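Local atomic coordinates of mannosephosphate isomerase, putative (Archaeoglobus fulgidus, PDB entry 1ZX5), a protein that probably catalyses the zinc-dependent interconversion of D-mannose 6-phosphate and D-fructose 6-phosphate, as in other type 1 mannose-6-phosphate isomerases. Residues Thr163-Val169 with Lys219-Ala225; Glu118-Leu122 with Thr227-Leu232. One frame throughout, in Å; residues are numbered along the deposited sequence.

Contact 1: residues Thr163-Val169 with Lys219-Ala225; sequences TPYDTFV and KGKKGMA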
loop_
_atom_site.group_PDB
_atom_site.type_symbol
_atom_site.label_atom_id
_atom_site.label_comp_id
_atom_site.label_asym_id
_atom_site.label_seq_id
_atom_site.Cartn_x
_atom_site.Cartn_y
_atom_site.Cartn_z
ATOM N N THR A 163 -12.435 8.827 8.651
ATOM C CA THR A 163 -12.646 10.007 7.815
ATOM C C THR A 163 -11.482 10.008 6.833
ATOM O O THR A 163 -10.460 9.366 7.107
ATOM C CB THR A 163 -12.659 11.330 8.635
ATOM O OG1 THR A 163 -11.446 11.439 9.392
ATOM C CG2 THR A 163 -13.871 11.388 9.583
ATOM N N PRO A 164 -11.629 10.700 5.680
ATOM C CA PRO A 164 -10.542 10.715 4.708
ATOM C C PRO A 164 -9.188 11.049 5.338
ATOM O O PRO A 164 -9.092 11.957 6.189
ATOM C CB PRO A 164 -10.961 11.831 3.744
ATOM C CG PRO A 164 -12.447 11.809 3.791
ATOM C CD PRO A 164 -12.799 11.474 5.211
ATOM N N TYR A 165 -8.160 10.327 4.898
ATOM C CA TYR A 165 -6.763 10.567 5.252
ATOM C C TYR A 165 -6.354 10.098 6.653
ATOM O O TYR A 165 -5.221 10.341 7.073
ATOM C CB TYR A 165 -6.320 12.021 4.936
ATOM C CG TYR A 165 -6.606 12.370 3.493
ATOM C CD1 TYR A 165 -5.916 11.729 2.455
ATOM C CD2 TYR A 165 -7.607 13.298 3.157
ATOM C CE1 TYR A 165 -6.203 12.013 1.104
ATOM C CE2 TYR A 165 -7.907 13.583 1.821
ATOM C CZ TYR A 165 -7.198 12.935 0.802
ATOM O OH TYR A 165 -7.472 13.211 -0.517
ATOM N N ASP A 166 -7.262 9.424 7.365
ATOM C CA ASP A 166 -6.858 8.629 8.519
ATOM C C ASP A 166 -5.836 7.624 8.037
ATOM O O ASP A 166 -5.899 7.176 6.874
ATOM C CB ASP A 166 -8.040 7.862 9.121
ATOM C CG ASP A 166 -8.951 8.740 9.932
ATOM O OD1 ASP A 166 -8.588 9.910 10.212
ATOM O OD2 ASP A 166 -10.044 8.266 10.286
ATOM N N THR A 167 -4.899 7.276 8.922
ATOM C CA THR A 167 -3.890 6.280 8.622
ATOM C C THR A 167 -3.869 5.167 9.661
ATOM O O THR A 167 -4.301 5.342 10.808
ATOM C CB THR A 167 -2.450 6.880 8.508
ATOM O OG1 THR A 167 -2.042 7.414 9.767
ATOM C CG2 THR A 167 -2.356 7.966 7.442
ATOM N N PHE A 168 -3.361 4.015 9.229
ATOM C CA PHE A 168 -3.163 2.856 10.078
ATOM C C PHE A 168 -1.806 2.267 9.762
ATOM O O PHE A 168 -1.303 2.412 8.644
ATOM C CB PHE A 168 -4.270 1.808 9.835
ATOM C CG PHE A 168 -5.634 2.307 10.186
ATOM C CD1 PHE A 168 -6.114 2.186 11.485
ATOM C CD2 PHE A 168 -6.419 2.945 9.235
ATOM C CE1 PHE A 168 -7.369 2.679 11.836
ATOM C CE2 PHE A 168 -7.676 3.442 9.576
ATOM C CZ PHE A 168 -8.150 3.309 10.880
ATOM N N VAL A 169 -1.211 1.621 10.757
ATOM C CA VAL A 169 -0.020 0.817 10.537
ATOM C C VAL A 169 -0.353 -0.581 11.024
ATOM O O VAL A 169 -0.649 -0.784 12.202
ATOM C CB VAL A 169 1.247 1.376 11.261
ATOM C CG1 VAL A 169 2.439 0.405 11.088
ATOM C CG2 VAL A 169 1.610 2.782 10.733
ATOM N N LYS A 219 -3.414 2.997 14.976
ATOM C CA LYS A 219 -3.723 4.288 14.362
ATOM C C LYS A 219 -2.469 5.116 14.077
ATOM O O LYS A 219 -1.611 5.266 14.949
ATOM C CB LYS A 219 -4.633 5.097 15.282
ATOM C CG LYS A 219 -6.118 4.982 15.018
ATOM C CD LYS A 219 -6.864 5.746 16.114
ATOM C CE LYS A 219 -8.129 6.421 15.592
ATOM N NZ LYS A 219 -9.117 6.722 16.707
ATOM N N GLY A 220 -2.361 5.653 12.862
ATOM C CA GLY A 220 -1.318 6.636 12.566
ATOM C C GLY A 220 -1.831 8.052 12.776
ATOM O O GLY A 220 -2.950 8.246 13.257
ATOM N N LYS A 221 -1.018 9.041 12.410
ATOM C CA LYS A 221 -1.454 10.455 12.404
ATOM C C LYS A 221 -2.236 10.781 11.136
ATOM O O LYS A 221 -2.061 10.124 10.111
ATOM C CB LYS A 221 -0.255 11.406 12.513
ATOM C CG LYS A 221 0.436 11.352 13.871
ATOM C CD LYS A 221 1.550 12.378 13.990
ATOM C CE LYS A 221 2.423 12.084 15.226
ATOM N NZ LYS A 221 3.254 13.282 15.598
ATOM N N LYS A 222 -3.092 11.794 11.207
ATOM C CA LYS A 222 -3.796 12.283 10.030
ATOM C C LYS A 222 -2.815 12.560 8.876
ATOM O O LYS A 222 -1.865 13.333 9.023
ATOM C CB LYS A 222 -4.618 13.541 10.383
ATOM C CG LYS A 222 -5.408 14.156 9.214
ATOM C CD LYS A 222 -6.477 13.233 8.628
ATOM C CE LYS A 222 -7.738 13.219 9.471
ATOM N NZ LYS A 222 -8.817 12.366 8.895
ATOM N N GLY A 223 -3.029 11.886 7.750
ATOM C CA GLY A 223 -2.252 12.113 6.534
ATOM C C GLY A 223 -0.791 11.684 6.555
ATOM O O GLY A 223 -0.023 12.092 5.694
HETATM N N MSE A 224 -0.404 10.837 7.505
HETATM C CA MSE A 224 1.006 10.581 7.748
HETATM C C MSE A 224 1.204 9.302 8.545
HETATM O O MSE A 224 0.719 9.186 9.673
HETATM C CB MSE A 224 1.549 11.753 8.550
HETATM C CG MSE A 224 2.987 12.093 8.380
HETATM SE SE MSE A 224 3.266 13.660 9.583
HETATM C CE MSE A 224 4.362 12.763 10.966
ATOM N N ALA A 225 1.917 8.344 7.964
ATOM C CA ALA A 225 2.244 7.101 8.652
ATOM C C ALA A 225 3.557 6.529 8.142
ATOM O O ALA A 225 3.934 6.761 6.991
ATOM C CB ALA A 225 1.115 6.068 8.479
HETATM O O HOH W 1 -5.199 8.628 11.573
#
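Two type II beta turns, Thr-163 to Asp-166 and Lys-221 to Met-224, meet where the edge strand 167-170 of the six-stranded antiparallel sheet is approached by the segment 219-225, which leads into strand 224-226 of the five-stranded sheet. A single antiparallel bridge pairs Phe-168 with Lys-219. It rests on Gly-220 N donating to Thr-167 O at 2.8 Å and on a backbone bond between Val-169 and Val-218.

Beside the bridge, Thr-167 reaches across with its hydroxyl. At a chi1 of 64°, OG1 lies between the backbone N and the carbonyl carbon, and from there it donates to Lys-221 O at 2.7 Å. Met-224 N reaches the same oxygen from the opposite face of its carbonyl plane, so the turn and the strand share one acceptor. The methyl of Ala-225 packs against Thr-167 CB at 3.7 Å. Space here is tight: a CB on Gly-220 would collide with Thr-167 OG1. A water links Thr-167 N to Gly-220 O.

At the other end Tyr-165 O accepts from Gly-223 N, tying together the third positions of both turns, each with positive phi. Lys-222 then folds back over this bond. Its chain leaves with CG anti to the backbone N and bends at chi2 (63°) and chi3 (80°), laying CD 3.5 Å from Tyr-165 O and carrying NZ into the first turn. There NZ donates to Thr-163 OG1, Pro-164 O and Asp-166 OD1, each at 2.8 Å; the last is a salt bridge, met from above the carboxylate plane. Asp-166 OD2 accepts from Thr-163 N at 3.0 Å.

Three acceptors, one of them a carboxylate, grip the ammonium group, which probably favours its charged form and fixes the end of an otherwise exposed lysine against the first turn.

Contact 2: residues Glu118-Leu122 with Thr227-Leu232; sequences ESAWL and TENFGL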
loop_
_atom_site.group_PDB
_atom_site.type_symbol
_atom_site.label_atom_id
_atom_site.label_comp_id
_atom_site.label_asym_id
_atom_site.label_seq_id
_atom_site.Cartn_x
_atom_site.Cartn_y
_atom_site.Cartn_z
ATOM N N GLU A 118 4.733 -5.828 6.549
ATOM C CA GLU A 118 4.254 -4.697 7.353
ATOM C C GLU A 118 3.616 -3.719 6.374
ATOM O O GLU A 118 4.039 -3.640 5.221
ATOM C CB GLU A 118 5.405 -4.025 8.106
ATOM C CG GLU A 118 6.542 -3.528 7.176
ATOM C CD GLU A 118 7.685 -2.788 7.906
ATOM O OE1 GLU A 118 7.685 -2.745 9.167
ATOM O OE2 GLU A 118 8.587 -2.254 7.202
ATOM N N SER A 119 2.602 -2.981 6.811
ATOM C CA SER A 119 1.954 -2.029 5.917
ATOM C C SER A 119 1.441 -0.758 6.577
ATOM O O SER A 119 1.123 -0.722 7.775
ATOM C CB SER A 119 0.831 -2.706 5.134
ATOM O OG SER A 119 -0.163 -3.138 6.021
ATOM N N ALA A 120 1.399 0.295 5.768
ATOM C CA ALA A 120 0.846 1.567 6.144
ATOM C C ALA A 120 -0.361 1.835 5.230
ATOM O O ALA A 120 -0.294 1.659 4.014
ATOM C CB ALA A 120 1.907 2.658 6.019
ATOM N N TRP A 121 -1.467 2.245 5.837
ATOM C CA TRP A 121 -2.734 2.461 5.142
ATOM C C TRP A 121 -3.053 3.937 5.174
ATOM O O TRP A 121 -2.880 4.581 6.201
ATOM C CB TRP A 121 -3.860 1.740 5.885
ATOM C CG TRP A 121 -3.919 0.249 5.730
ATOM C CD1 TRP A 121 -2.942 -0.583 5.253
ATOM C CD2 TRP A 121 -5.024 -0.590 6.086
ATOM N NE1 TRP A 121 -3.381 -1.885 5.265
ATOM C CE2 TRP A 121 -4.659 -1.918 5.771
ATOM C CE3 TRP A 121 -6.295 -0.346 6.647
ATOM C CZ2 TRP A 121 -5.521 -3.009 6.003
ATOM C CZ3 TRP A 121 -7.157 -1.434 6.873
ATOM C CH2 TRP A 121 -6.764 -2.744 6.551
ATOM N N LEU A 122 -3.500 4.465 4.039
ATOM C CA LEU A 122 -4.070 5.799 3.948
ATOM C C LEU A 122 -5.469 5.651 3.359
ATOM O O LEU A 122 -5.650 5.190 2.232
ATOM C CB LEU A 122 -3.215 6.731 3.082
ATOM C CG LEU A 122 -3.730 8.177 2.955
ATOM C CD1 LEU A 122 -3.541 8.990 4.258
ATOM C CD2 LEU A 122 -3.074 8.882 1.762
ATOM N N THR A 227 6.554 2.937 8.742
ATOM C CA THR A 227 7.125 1.766 9.388
ATOM C C THR A 227 8.612 2.084 9.528
ATOM O O THR A 227 9.001 3.249 9.373
ATOM C CB THR A 227 6.881 0.489 8.560
ATOM O OG1 THR A 227 7.687 0.516 7.378
ATOM C CG2 THR A 227 5.411 0.368 8.164
ATOM N N GLU A 228 9.462 1.096 9.815
ATOM C CA GLU A 228 10.893 1.406 9.903
ATOM C C GLU A 228 11.539 1.435 8.523
ATOM O O GLU A 228 12.670 1.883 8.379
ATOM C CB GLU A 228 11.647 0.450 10.849
ATOM C CG GLU A 228 11.483 0.750 12.373
ATOM C CD GLU A 228 12.208 2.033 12.837
ATOM O OE1 GLU A 228 13.215 1.912 13.577
ATOM O OE2 GLU A 228 11.779 3.164 12.477
ATOM N N ASN A 229 10.811 0.977 7.509
ATOM C CA ASN A 229 11.378 0.817 6.173
ATOM C C ASN A 229 10.859 1.795 5.122
ATOM O O ASN A 229 11.496 1.998 4.091
ATOM C CB ASN A 229 11.170 -0.616 5.692
ATOM C CG ASN A 229 11.993 -1.620 6.487
ATOM O OD1 ASN A 229 11.461 -2.600 7.006
ATOM N ND2 ASN A 229 13.282 -1.377 6.589
ATOM N N PHE A 230 9.695 2.376 5.386
ATOM C CA PHE A 230 9.043 3.262 4.437
ATOM C C PHE A 230 7.969 4.110 5.125
ATOM O O PHE A 230 7.540 3.813 6.240
ATOM C CB PHE A 230 8.444 2.464 3.259
ATOM C CG PHE A 230 7.465 1.400 3.671
ATOM C CD1 PHE A 230 6.129 1.720 3.949
ATOM C CD2 PHE A 230 7.870 0.064 3.779
ATOM C CE1 PHE A 230 5.225 0.728 4.325
ATOM C CE2 PHE A 230 6.969 -0.931 4.156
ATOM C CZ PHE A 230 5.649 -0.594 4.422
ATOM N N GLY A 231 7.531 5.162 4.449
ATOM C CA GLY A 231 6.449 5.976 4.972
ATOM C C GLY A 231 5.687 6.640 3.850
ATOM O O GLY A 231 6.033 6.504 2.675
ATOM N N LEU A 232 4.656 7.377 4.234
ATOM C CA LEU A 232 3.822 8.123 3.310
ATOM C C LEU A 232 3.375 9.397 4.027
ATOM O O LEU A 232 3.202 9.396 5.250
ATOM C CB LEU A 232 2.612 7.281 2.869
ATOM C CG LEU A 232 1.554 6.897 3.918
ATOM C CD1 LEU A 232 0.504 8.006 4.087
ATOM C CD2 LEU A 232 0.868 5.585 3.520
#
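The Phe-230 ring meets strand 119-122 and its approach with an edge: Glu-118 O lies in the ring plane, 3.5 Å from CZ, while Ser-119 CA and Ala-120 N sit near that plane. One face carries Thr-227 OG1, 3.5 Å above the ring centre. The Glu-118 carboxylate stands nearly perpendicular to the ring, the planes 88° apart. From a CG between the backbone N and the carbonyl carbon (chi1 57°), the extended Glu-118 chain rises past the CE2-CZ rim, on the side where Thr-227 OG1 lies. This OG1 is 2.9 Å from Glu-118 OE2, a weak hydrogen bond at best, since its proton has another acceptor within reach. The same OG1 accepts from Asn-229 N at 3.2 Å, an ST turn leading into strand 230-237. Replacing Glu-118 by alanine is likely to leave the Thr-227 hydroxyl without this possible acceptor and to open a gap beside the CE2-CZ rim of Phe-230. Strands 119-122 and 230-232 belong to different antiparallel sheets packed against each other; their axes run 8.0 Å apart at only 4°. Between them Ala-120 CB touches Leu-232 CD2 at 4.0 Å, and Leu-122 CB meets the other branch, CD1, at 4.1 Å.

Overall arrangement
Both contacts join the same two sheets: strands 167-170 and 119-123 are neighbours in one, strands 224-226 and 230-237 in the other. Phe-168 O to Trp-121 N, 2.8 Å, and Ala-225 O to Leu-232 N, 2.9 Å, are probable hydrogen bonds linking the contacts within each sheet. Contact 2 lies deeper, its centre about 8 Å from the centre of the chain, against about 13 Å for that of contact 1, and joins the sheets through side chains, mainly apolar, with one polar corner at its partly exposed end. Contact 1, at the sheet edges and with more exposed residues, relies more on polar links: backbone bonds, a threonine hydroxyl, a bridging water and a salt bridge.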